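Local coordinates for protein 4-hydroxybutyrate CoA-transferase (Porphyromonas gingivalis, PDB 3EH7) that probably transfers coenzyme A between carboxylic acids such as acetate and 4-hydroxybutyrate, at residues Asn160-Pro164 against Tyr185-Ser189; Met243-Gly247 against Gly276-Val280; Ala32-Gly38 against Val140-Ser145. All coordinates share one frame; numbering follows the deposited sequence.

How the contacts relate
Along the chain the three contacts follow in series: 32-38 with 140-145 closes first, then 160-164 with 185-189, then 243-247 with 276-280. Contacts 1 and 3 sit at the ends of strands 154-160 and 30-33 of one parallel sheet, which also holds 122-127 and 179-183, and their centres lie about 13 Å apart. Contact 2 lies farther along the chain; its centre is about 13 Å from that of contact 1 and about 15 Å from that of contact 3. Ile187 touches Val140, and Ser189 packs on Gly276, while helix 278-284, which starts in contact 2, also meets both other contacts. The three therefore appear to lie where the two halves of the chain meet.

Contact 1. Residues Asn160-Pro164 against Tyr185-Ser189; sequences NRQMP and YPIYS
A chi1 of -179° turns the amide of Asn160 away from its main-chain nitrogen and across the backbone of Tyr185, while Tyr185 has CG between its N and carbonyl carbon, chi1 61°, which presents one ring face to that amide. The two backbone polar atoms of Tyr185 are read by one side chain: Tyr185 N donates to Asn160 OD1 at 3.0 Å, and Asn160 ND2 donates to Tyr185 O at 2.9 Å, the carbonyl oxygen lying in the amide plane. Asparagine suits the place because it offers an acceptor and a donor side by side. OD1 accepts a second hydrogen bond, from Gln162 N, which reaches it from the opposite face of the carbonyl plane; this closes an Asx turn over the type I beta turn that runs from Asn160 to Met163. The same ND2 stands 3.3 Å above one face of the Tyr185 ring, toward its rim, and also hydrogen-bonds Gln126 OE1 on the neighbouring strand 122-127. The phenol OH turns to Glu158 and the backbone N of Gln41. Gln162 stretches alongside, its CB 3.3 Å from Tyr185 O and OE1 beside Pro186, while NE2 bonds Asp184. Farther along the two loops, CD1 of Ile187 meets Met163 SE, a selenomethionine, and Pro164 CD, each at 4.3 Å. Two loops that leave the ends of strands 154-160 and 179-183 are thus joined by a buried amide whose oxygen and nitrogen each have two partners, which should fix its flip and hold the loops in one relative position.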
ATOM      1  N   ASN A 160      34.328 -14.324   6.853  1.00 18.65           N
ATOM      2  CA  ASN A 160      35.059 -13.471   7.771  1.00 19.19           C
ATOM      3  C   ASN A 160      35.032 -14.070   9.186  1.00 19.44           C
ATOM      4  O   ASN A 160      33.963 -14.385   9.743  1.00 18.78           O
ATOM      5  CB  ASN A 160      34.442 -12.069   7.714  1.00 18.91           C
ATOM      6  CG  ASN A 160      35.134 -11.050   8.616  1.00 19.39           C
ATOM      7  OD1 ASN A 160      36.148 -11.316   9.283  1.00 17.00           O
ATOM      8  ND2 ASN A 160      34.554  -9.852   8.643  1.00 18.65           N
ATOM      9  N   ARG A 161      36.207 -14.219   9.766  1.00 19.57           N
ATOM     10  CA  ARG A 161      36.299 -14.778  11.120  1.00 20.80           C
ATOM     11  C   ARG A 161      35.515 -13.915  12.099  1.00 21.61           C
ATOM     12  O   ARG A 161      35.085 -14.401  13.142  1.00 21.48           O
ATOM     13  CB  ARG A 161      37.739 -14.875  11.625  1.00 20.63           C
ATOM     14  CG  ARG A 161      38.789 -15.458  10.685  1.00 20.34           C
ATOM     15  CD  ARG A 161      38.355 -16.672   9.971  1.00 20.60           C
ATOM     16  NE  ARG A 161      39.483 -17.457   9.475  1.00 20.19           N
ATOM     17  CZ  ARG A 161      40.313 -17.099   8.499  1.00 19.07           C
ATOM     18  NH1 ARG A 161      41.310 -17.908   8.169  1.00 16.65           N
ATOM     19  NH2 ARG A 161      40.163 -15.949   7.844  1.00 21.08           N
ATOM     20  N   GLN A 162      35.334 -12.641  11.761  1.00 22.64           N
ATOM     21  CA  GLN A 162      34.666 -11.709  12.657  1.00 23.78           C
ATOM     22  C   GLN A 162      33.196 -11.484  12.337  1.00 24.08           C
ATOM     23  O   GLN A 162      32.535 -10.744  13.058  1.00 24.83           O
ATOM     24  CB  GLN A 162      35.441 -10.388  12.707  1.00 24.34           C
ATOM     25  CG  GLN A 162      36.853 -10.577  13.226  1.00 26.81           C
ATOM     26  CD  GLN A 162      37.536  -9.289  13.593  1.00 29.65           C
ATOM     27  OE1 GLN A 162      36.922  -8.416  14.207  1.00 33.96           O
ATOM     28  NE2 GLN A 162      38.824  -9.155  13.224  1.00 28.03           N
HETATM   29  N   MSE A 163      32.674 -12.111  11.280  1.00 23.81           N
HETATM   30  CA  MSE A 163      31.239 -12.061  11.029  1.00 23.77           C
HETATM   31  C   MSE A 163      30.539 -13.012  11.998  1.00 24.48           C
HETATM   32  O   MSE A 163      30.844 -14.220  12.032  1.00 23.41           O
HETATM   33  CB  MSE A 163      30.899 -12.463   9.610  1.00 23.50           C
HETATM   34  CG  MSE A 163      29.394 -12.491   9.364  1.00 23.61           C
HETATM   35 SE   MSE A 163      28.627 -10.710   9.332  0.80 19.52          SE
HETATM   36  CE  MSE A 163      28.127 -10.705   7.469  1.00 15.22           C
ATOM     37  N   PRO A 164      29.612 -12.481  12.804  1.00 24.70           N
ATOM     38  CA  PRO A 164      29.016 -13.342  13.812  1.00 25.19           C
ATOM     39  C   PRO A 164      28.107 -14.402  13.205  1.00 24.91           C
ATOM     40  O   PRO A 164      27.635 -14.243  12.085  1.00 23.76           O
ATOM     41  CB  PRO A 164      28.210 -12.371  14.687  1.00 25.65           C
ATOM     42  CG  PRO A 164      28.006 -11.186  13.854  1.00 25.30           C
ATOM     43  CD  PRO A 164      29.183 -11.082  12.945  1.00 24.87           C
ATOM     44  N   TYR A 185      38.355  -9.255   9.647  1.00 22.29           N
ATOM     45  CA  TYR A 185      38.338  -7.812   9.808  1.00 22.94           C
ATOM     46  C   TYR A 185      37.060  -7.439  10.509  1.00 23.20           C
ATOM     47  O   TYR A 185      36.070  -8.144  10.375  1.00 22.50           O
ATOM     48  CB  TYR A 185      38.467  -7.074   8.459  1.00 23.08           C
ATOM     49  CG  TYR A 185      37.353  -7.349   7.468  1.00 23.32           C
ATOM     50  CD1 TYR A 185      36.066  -6.836   7.669  1.00 25.88           C
ATOM     51  CD2 TYR A 185      37.576  -8.123   6.339  1.00 23.23           C
ATOM     52  CE1 TYR A 185      35.036  -7.094   6.781  1.00 25.12           C
ATOM     53  CE2 TYR A 185      36.545  -8.402   5.442  1.00 24.00           C
ATOM     54  CZ  TYR A 185      35.272  -7.889   5.668  1.00 25.41           C
ATOM     55  OH  TYR A 185      34.227  -8.131   4.786  1.00 24.64           O
ATOM     56  N   PRO A 186      37.088  -6.345  11.276  1.00 23.69           N
ATOM     57  CA  PRO A 186      35.879  -5.937  11.943  1.00 24.39           C
ATOM     58  C   PRO A 186      34.846  -5.469  10.920  1.00 25.22           C
ATOM     59  O   PRO A 186      35.170  -4.729   9.995  1.00 25.44           O
ATOM     60  CB  PRO A 186      36.343  -4.788  12.851  1.00 24.09           C
ATOM     61  CG  PRO A 186      37.605  -4.295  12.222  1.00 24.52           C
ATOM     62  CD  PRO A 186      38.251  -5.535  11.694  1.00 24.19           C
ATOM     63  N   ILE A 187      33.609  -5.913  11.061  1.00 26.24           N
ATOM     64  CA  ILE A 187      32.585  -5.486  10.111  1.00 27.00           C
ATOM     65  C   ILE A 187      32.267  -4.005  10.377  1.00 27.67           C
ATOM     66  O   ILE A 187      32.698  -3.470  11.392  1.00 27.70           O
ATOM     67  CB  ILE A 187      31.345  -6.394  10.158  1.00 26.98           C
ATOM     68  CG1 ILE A 187      30.573  -6.242  11.463  1.00 26.58           C
ATOM     69  CG2 ILE A 187      31.759  -7.880   9.961  1.00 26.61           C
ATOM     70  CD1 ILE A 187      29.266  -7.083  11.468  1.00 23.88           C
ATOM     71  N   TYR A 188      31.551  -3.339   9.473  1.00 28.78           N
ATOM     72  CA  TYR A 188      31.247  -1.905   9.666  1.00 29.58           C
ATOM     73  C   TYR A 188      30.430  -1.732  10.933  1.00 29.84           C
ATOM     74  O   TYR A 188      29.496  -2.495  11.170  1.00 28.45           O
ATOM     75  CB  TYR A 188      30.504  -1.291   8.468  1.00 29.80           C
ATOM     76  CG  TYR A 188      31.371  -1.137   7.239  1.00 31.90           C
ATOM     77  CD1 TYR A 188      32.571  -0.440   7.293  1.00 35.14           C
ATOM     78  CD2 TYR A 188      30.997  -1.689   6.022  1.00 35.63           C
ATOM     79  CE1 TYR A 188      33.385  -0.296   6.165  1.00 36.58           C
ATOM     80  CE2 TYR A 188      31.807  -1.551   4.883  1.00 36.71           C
ATOM     81  CZ  TYR A 188      32.992  -0.855   4.962  1.00 36.70           C
ATOM     82  OH  TYR A 188      33.792  -0.720   3.845  1.00 39.39           O
ATOM     83  N   SER A 189      30.827  -0.763  11.762  1.00 29.85           N
ATOM     84  CA  SER A 189      30.089  -0.423  12.955  1.00 31.19           C
ATOM     85  C   SER A 189      29.601   1.020  12.943  1.00 32.02           C
ATOM     86  O   SER A 189      30.065   1.852  12.178  1.00 32.01           O
ATOM     87  CB  SER A 189      30.918  -0.680  14.201  1.00 31.15           C
ATOM     88  OG  SER A 189      32.077   0.104  14.189  1.00 32.84           O
TER

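Contact 2. Residues Met243-Gly247 against Gly276-Val280; sequences MFSDG and GSEDV
Both carboxylate oxygens of Asp246 are taken up by one residue, Ser277. Its hydroxyl donates to Asp246 OD1 at 2.5 Å, a short bond, and its backbone N donates to Asp246 OD2 at 2.8 Å with an N-H...O angle of 147°. Each oxygen uses its syn lone pair, so the serine meets the carboxylate as a two-pronged donor; a short acidic side chain is well matched to this pair of donors. Ser277 OG is brought into line by chi1 of 72°, which sets it between its backbone N and carbonyl carbon. There it also accepts, weakly, from Asp279 N at 3.1 Å and thereby acts as the N-cap of helix 278-284. Asp246 itself lies in the first turn of helix 246-253, so the bonds link the beginnings of two helices, each of which follows a strand of the small parallel sheet formed by 243-244 and 273-274. Amide dipoles at both helix starts would probably favour the charged form of Asp246.

Glycine suits position 276 because Gly276 CA lies 3.3 Å from Asp246 OD2 and equally close to the hydroxyl of Ser245, on the side where a beta carbon would clash. Gly276 N is hydrogen-bonded to the hydroxyl of Tyr281. Ser245, although it stands at the N-cap position of helix 246-253, makes no capping bond with its side chain; its OG is hydrogen-bonded to Met275 O instead. Carbon contacts come from Val280, whose CG2 lies 3.5 Å from Asp246 CG and 3.7 Å from Ser245 C, giving the aliphatic stem of the aspartate a branched apolar neighbour. Asp279 turns its own carboxylate to a salt bridge with Arg253, in the helix begun by Asp246.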
HETATM    1  N   MSE A 243      15.449  -3.704  11.206  1.00 21.18           N
HETATM    2  CA  MSE A 243      16.765  -3.829  11.811  1.00 20.90           C
HETATM    3  C   MSE A 243      16.727  -3.313  13.235  1.00 20.16           C
HETATM    4  O   MSE A 243      15.834  -2.598  13.604  1.00 18.79           O
HETATM    5  CB  MSE A 243      17.819  -3.085  10.973  1.00 19.75           C
HETATM    6  CG  MSE A 243      17.607  -1.595  10.887  1.00 22.54           C
HETATM    7 SE   MSE A 243      18.450  -0.540  12.293  0.80 24.95          SE
HETATM    8  CE  MSE A 243      20.338  -0.844  11.883  1.00 24.63           C
ATOM      9  N   PHE A 244      17.715  -3.708  14.025  1.00 20.43           N
ATOM     10  CA  PHE A 244      17.951  -3.062  15.317  1.00 21.37           C
ATOM     11  C   PHE A 244      19.438  -2.866  15.555  1.00 21.30           C
ATOM     12  O   PHE A 244      20.266  -3.278  14.733  1.00 21.49           O
ATOM     13  CB  PHE A 244      17.225  -3.744  16.483  1.00 21.25           C
ATOM     14  CG  PHE A 244      17.730  -5.112  16.822  1.00 22.48           C
ATOM     15  CD1 PHE A 244      18.830  -5.284  17.637  1.00 23.02           C
ATOM     16  CD2 PHE A 244      17.064  -6.238  16.351  1.00 23.91           C
ATOM     17  CE1 PHE A 244      19.293  -6.567  17.957  1.00 23.66           C
ATOM     18  CE2 PHE A 244      17.522  -7.509  16.664  1.00 24.60           C
ATOM     19  CZ  PHE A 244      18.636  -7.671  17.496  1.00 23.45           C
ATOM     20  N   SER A 245      19.751  -2.209  16.665  1.00 21.22           N
ATOM     21  CA  SER A 245      21.090  -1.736  16.934  1.00 21.66           C
ATOM     22  C   SER A 245      21.298  -1.657  18.438  1.00 21.23           C
ATOM     23  O   SER A 245      20.596  -2.325  19.191  1.00 19.54           O
ATOM     24  CB  SER A 245      21.289  -0.353  16.290  1.00 21.21           C
ATOM     25  OG  SER A 245      22.650  -0.009  16.192  1.00 22.53           O
ATOM     26  N   ASP A 246      22.225  -0.784  18.852  1.00 21.97           N
ATOM     27  CA  ASP A 246      22.677  -0.721  20.236  1.00 21.93           C
ATOM     28  C   ASP A 246      21.561  -0.398  21.191  1.00 21.27           C
ATOM     29  O   ASP A 246      21.486  -1.000  22.269  1.00 20.87           O
ATOM     30  CB  ASP A 246      23.813   0.296  20.406  1.00 22.52           C
ATOM     31  CG  ASP A 246      25.123  -0.195  19.801  1.00 24.61           C
ATOM     32  OD1 ASP A 246      26.002  -0.663  20.564  1.00 24.01           O
ATOM     33  OD2 ASP A 246      25.265  -0.127  18.554  1.00 24.88           O
ATOM     34  N   GLY A 247      20.709   0.551  20.801  1.00 20.76           N
ATOM     35  CA  GLY A 247      19.628   1.063  21.666  1.00 20.55           C
ATOM     36  C   GLY A 247      18.653  -0.027  22.091  1.00 21.01           C
ATOM     37  O   GLY A 247      18.219  -0.050  23.236  1.00 20.90           O
ATOM     38  N   GLY A 276      25.428  -1.907  14.238  1.00 25.69           N
ATOM     39  CA  GLY A 276      25.652  -1.210  15.498  1.00 26.37           C
ATOM     40  C   GLY A 276      27.102  -1.276  15.871  1.00 26.34           C
ATOM     41  O   GLY A 276      27.950  -1.383  15.003  1.00 27.02           O
ATOM     42  N   SER A 277      27.389  -1.222  17.165  1.00 26.91           N
ATOM     43  CA  SER A 277      28.752  -1.255  17.638  1.00 27.36           C
ATOM     44  C   SER A 277      29.254  -2.687  17.661  1.00 28.58           C
ATOM     45  O   SER A 277      28.494  -3.647  17.496  1.00 27.93           O
ATOM     46  CB  SER A 277      28.857  -0.662  19.047  1.00 27.05           C
ATOM     47  OG  SER A 277      28.290  -1.547  19.997  1.00 25.14           O
ATOM     48  N   GLU A 278      30.553  -2.821  17.899  1.00 29.96           N
ATOM     49  CA  GLU A 278      31.162  -4.130  18.085  1.00 31.07           C
ATOM     50  C   GLU A 278      30.448  -4.892  19.202  1.00 31.35           C
ATOM     51  O   GLU A 278      30.317  -6.118  19.157  1.00 31.84           O
ATOM     52  CB  GLU A 278      32.661  -3.979  18.361  1.00 31.72           C
ATOM     53  CG  GLU A 278      33.519  -5.112  17.808  1.00 34.75           C
ATOM     54  CD  GLU A 278      33.129  -5.567  16.389  1.00 38.94           C
ATOM     55  OE1 GLU A 278      32.828  -4.714  15.489  1.00 42.58           O
ATOM     56  OE2 GLU A 278      33.117  -6.805  16.186  1.00 41.56           O
ATOM     57  N   ASP A 279      29.933  -4.160  20.177  1.00 31.53           N
ATOM     58  CA  ASP A 279      29.173  -4.763  21.255  1.00 31.73           C
ATOM     59  C   ASP A 279      27.922  -5.476  20.768  1.00 30.98           C
ATOM     60  O   ASP A 279      27.623  -6.571  21.241  1.00 31.10           O
ATOM     61  CB  ASP A 279      28.778  -3.705  22.277  1.00 32.39           C
ATOM     62  CG  ASP A 279      28.091  -4.288  23.480  1.00 33.90           C
ATOM     63  OD1 ASP A 279      28.411  -5.421  23.900  1.00 38.00           O
ATOM     64  OD2 ASP A 279      27.209  -3.605  24.020  1.00 37.26           O
ATOM     65  N   VAL A 280      27.174  -4.864  19.845  1.00 30.18           N
ATOM     66  CA  VAL A 280      25.966  -5.512  19.304  1.00 29.17           C
ATOM     67  C   VAL A 280      26.315  -6.828  18.609  1.00 28.57           C
ATOM     68  O   VAL A 280      25.616  -7.841  18.786  1.00 28.39           O
ATOM     69  CB  VAL A 280      25.199  -4.596  18.323  1.00 29.63           C
ATOM     70  CG1 VAL A 280      24.233  -5.397  17.461  1.00 29.33           C
ATOM     71  CG2 VAL A 280      24.457  -3.534  19.098  1.00 28.73           C
TER

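Contact 3. Residues Ala32-Gly38 against Val140-Ser145; sequences ALSHAAG and VSCDYS
Where strand 30-33 ends, the backbone of Ser34 to Gly38 runs beside the loop 140-145, Ser34 CA coming within 4.9 Å of Ser145 CA and Gly38 CA within 5.6 Å of Ser141 CA. Two serine hydroxyls serve the peptide groups of His35. Ser145 OG accepts from His35 N at 3.0 Å, while Ser141 OG donates to His35 O at 2.6 Å, tilted 18° from the carbonyl plane. That oxygen also receives Gly38 N, which closes a tight turn. Small hydroxyls fit here because each has to reach backbone in a wholly buried place.

Behind Ser145 stands Asp143. Its OD1 accepts Ser145 OG at 2.5 Å through the syn lone pair and Ser145 N from above the carboxylate plane, so the aspartate caps the start of helix 145-151 and also fixes the hydroxyl that accepts His35 N. OD2, by contrast, is buried beside His35 CB without a hydrogen-bonding partner in the model. This loop precedes that helix in the N-terminal domain, whose parallel sheet has 30-33 and 122-127 as adjacent strands; Ser34 OG reaches across to the latter by its bond with Gln126 N.

His35 extends with CG anti to its backbone N, chi1 -176°, which sets the imidazole alongside Asp143 and Tyr144, while its CB lies 3.4 Å from Asp143 OD1. The tyrosine crosses at about a right angle, the ring planes 52° apart. A water joins them, taking a place at the edge of each ring, 2.6 Å from His35 ND1 and 2.5 Å from Tyr144 OH. On the far nitrogen, NE2 bonds Ser336 OG, and Phe273 packs edge-to-face with the imidazole. Val140 lays CG2 against Ala37 and Gly38, and helix 278-284 packs on it through Tyr281 and Ile284.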
ATOM      1  N   ALA A  32      25.116  -8.298  -6.788  1.00 24.47           N
ATOM      2  CA  ALA A  32      24.471  -7.953  -5.525  1.00 23.83           C
ATOM      3  C   ALA A  32      25.486  -8.172  -4.405  1.00 23.23           C
ATOM      4  O   ALA A  32      26.276  -9.114  -4.462  1.00 23.54           O
ATOM      5  CB  ALA A  32      23.251  -8.811  -5.306  1.00 23.56           C
ATOM      6  N   LEU A  33      25.492  -7.285  -3.418  1.00 22.35           N
ATOM      7  CA  LEU A  33      26.420  -7.370  -2.286  1.00 22.17           C
ATOM      8  C   LEU A  33      25.616  -7.503  -1.051  1.00 21.96           C
ATOM      9  O   LEU A  33      24.537  -6.950  -0.993  1.00 21.44           O
ATOM     10  CB  LEU A  33      27.246  -6.090  -2.144  1.00 22.18           C
ATOM     11  CG  LEU A  33      28.166  -5.665  -3.291  1.00 23.31           C
ATOM     12  CD1 LEU A  33      28.884  -4.399  -2.890  1.00 21.48           C
ATOM     13  CD2 LEU A  33      29.148  -6.753  -3.619  1.00 21.93           C
ATOM     14  N   SER A  34      26.153  -8.194  -0.048  1.00 21.89           N
ATOM     15  CA  SER A  34      25.539  -8.167   1.280  1.00 21.88           C
ATOM     16  C   SER A  34      25.248  -6.740   1.712  1.00 21.24           C
ATOM     17  O   SER A  34      26.058  -5.833   1.503  1.00 21.79           O
ATOM     18  CB  SER A  34      26.421  -8.833   2.349  1.00 21.96           C
ATOM     19  OG  SER A  34      26.504 -10.226   2.218  1.00 22.06           O
ATOM     20  N   HIS A  35      24.083  -6.560   2.317  1.00 21.20           N
ATOM     21  CA  HIS A  35      23.561  -5.254   2.690  1.00 21.76           C
ATOM     22  C   HIS A  35      24.277  -4.631   3.886  1.00 22.34           C
ATOM     23  O   HIS A  35      24.710  -5.329   4.794  1.00 22.23           O
ATOM     24  CB  HIS A  35      22.059  -5.382   3.013  1.00 21.91           C
ATOM     25  CG  HIS A  35      21.383  -4.084   3.309  1.00 22.25           C
ATOM     26  ND1 HIS A  35      21.553  -2.969   2.518  1.00 22.81           N
ATOM     27  CD2 HIS A  35      20.491  -3.735   4.268  1.00 22.00           C
ATOM     28  CE1 HIS A  35      20.822  -1.975   3.000  1.00 24.64           C
ATOM     29  NE2 HIS A  35      20.180  -2.408   4.072  1.00 21.84           N
ATOM     30  N   ALA A  36      24.373  -3.299   3.866  1.00 23.38           N
ATOM     31  CA  ALA A  36      24.730  -2.477   5.029  1.00 22.97           C
ATOM     32  C   ALA A  36      26.020  -2.929   5.725  1.00 22.93           C
ATOM     33  O   ALA A  36      27.103  -2.874   5.116  1.00 23.65           O
ATOM     34  CB  ALA A  36      23.517  -2.353   6.030  1.00 22.76           C
ATOM     35  N   ALA A  37      25.932  -3.336   6.987  1.00 22.94           N
ATOM     36  CA  ALA A  37      27.143  -3.568   7.800  1.00 22.98           C
ATOM     37  C   ALA A  37      27.911  -4.801   7.344  1.00 22.77           C
ATOM     38  O   ALA A  37      29.105  -4.937   7.655  1.00 22.87           O
ATOM     39  CB  ALA A  37      26.807  -3.683   9.297  1.00 22.70           C
ATOM     40  N   GLY A  38      27.241  -5.668   6.592  1.00 21.88           N
ATOM     41  CA  GLY A  38      27.842  -6.897   6.121  1.00 23.03           C
ATOM     42  C   GLY A  38      28.404  -6.805   4.733  1.00 22.27           C
ATOM     43  O   GLY A  38      28.627  -7.803   4.103  1.00 22.37           O
ATOM     44  N   VAL A 140      24.964 -10.639  10.021  1.00 20.08           N
ATOM     45  CA  VAL A 140      24.162  -9.444  10.207  1.00 20.88           C
ATOM     46  C   VAL A 140      23.355  -9.009   8.960  1.00 21.10           C
ATOM     47  O   VAL A 140      22.624  -8.046   9.038  1.00 21.74           O
ATOM     48  CB  VAL A 140      25.067  -8.218  10.656  1.00 21.15           C
ATOM     49  CG1 VAL A 140      25.764  -8.498  11.982  1.00 21.52           C
ATOM     50  CG2 VAL A 140      26.102  -7.871   9.594  1.00 19.62           C
ATOM     51  N   SER A 141      23.496  -9.703   7.826  1.00 21.13           N
ATOM     52  CA  SER A 141      22.824  -9.324   6.577  1.00 20.99           C
ATOM     53  C   SER A 141      22.090 -10.489   5.916  1.00 20.47           C
ATOM     54  O   SER A 141      22.650 -11.226   5.115  1.00 21.31           O
ATOM     55  CB  SER A 141      23.826  -8.675   5.614  1.00 21.14           C
ATOM     56  OG  SER A 141      24.350  -7.494   6.203  1.00 20.18           O
ATOM     57  N   CYS A 142      20.822 -10.650   6.281  1.00 20.34           N
ATOM     58  CA  CYS A 142      19.960 -11.674   5.717  1.00 19.68           C
ATOM     59  C   CYS A 142      19.158 -11.030   4.602  1.00 20.31           C
ATOM     60  O   CYS A 142      19.405 -11.306   3.415  1.00 19.96           O
ATOM     61  CB  CYS A 142      19.070 -12.289   6.801  1.00 19.46           C
ATOM     62  SG  CYS A 142      18.082 -13.728   6.269  1.00 20.53           S
ATOM     63  N   ASP A 143      18.197 -10.178   4.973  1.00 20.11           N
ATOM     64  CA  ASP A 143      17.574  -9.234   4.020  1.00 20.57           C
ATOM     65  C   ASP A 143      17.309  -9.771   2.590  1.00 20.09           C
ATOM     66  O   ASP A 143      16.539 -10.711   2.419  1.00 21.01           O
ATOM     67  CB  ASP A 143      18.340  -7.894   4.075  1.00 21.02           C
ATOM     68  CG  ASP A 143      19.848  -8.036   3.869  1.00 22.23           C
ATOM     69  OD1 ASP A 143      20.284  -8.246   2.711  1.00 24.00           O
ATOM     70  OD2 ASP A 143      20.602  -7.889   4.861  1.00 22.86           O
ATOM     71  N   TYR A 144      17.895  -9.174   1.562  1.00 20.10           N
ATOM     72  CA  TYR A 144      17.851  -9.735   0.225  1.00 20.28           C
ATOM     73  C   TYR A 144      19.158 -10.459  -0.097  1.00 19.78           C
ATOM     74  O   TYR A 144      19.283 -11.063  -1.152  1.00 19.06           O
ATOM     75  CB  TYR A 144      17.622  -8.637  -0.825  1.00 20.93           C
ATOM     76  CG  TYR A 144      18.806  -7.694  -0.947  1.00 22.07           C
ATOM     77  CD1 TYR A 144      19.855  -7.958  -1.820  1.00 24.94           C
ATOM     78  CD2 TYR A 144      18.909  -6.579  -0.127  1.00 23.64           C
ATOM     79  CE1 TYR A 144      20.936  -7.107  -1.902  1.00 24.52           C
ATOM     80  CE2 TYR A 144      19.986  -5.729  -0.198  1.00 22.21           C
ATOM     81  CZ  TYR A 144      20.996  -5.991  -1.088  1.00 25.44           C
ATOM     82  OH  TYR A 144      22.069  -5.132  -1.140  1.00 26.64           O
ATOM     83  N   SER A 145      20.153 -10.326   0.784  1.00 20.41           N
ATOM     84  CA  SER A 145      21.481 -10.892   0.559  1.00 19.82           C
ATOM     85  C   SER A 145      21.392 -12.401   0.449  1.00 20.73           C
ATOM     86  O   SER A 145      21.992 -13.008  -0.452  1.00 22.39           O
ATOM     87  CB  SER A 145      22.439 -10.497   1.696  1.00 20.58           C
ATOM     88  OG  SER A 145      22.529  -9.086   1.869  1.00 18.97           O
TER
HETATM   89  O   HOH W   1      25.344 -11.587   4.029  1.00 21.36           O
HETATM   90  O   HOH W   2      22.570  -2.995   0.111  1.00 25.00           O
HETATM   91  O   HOH W   3      23.905  -5.376   8.106  1.00 25.40           O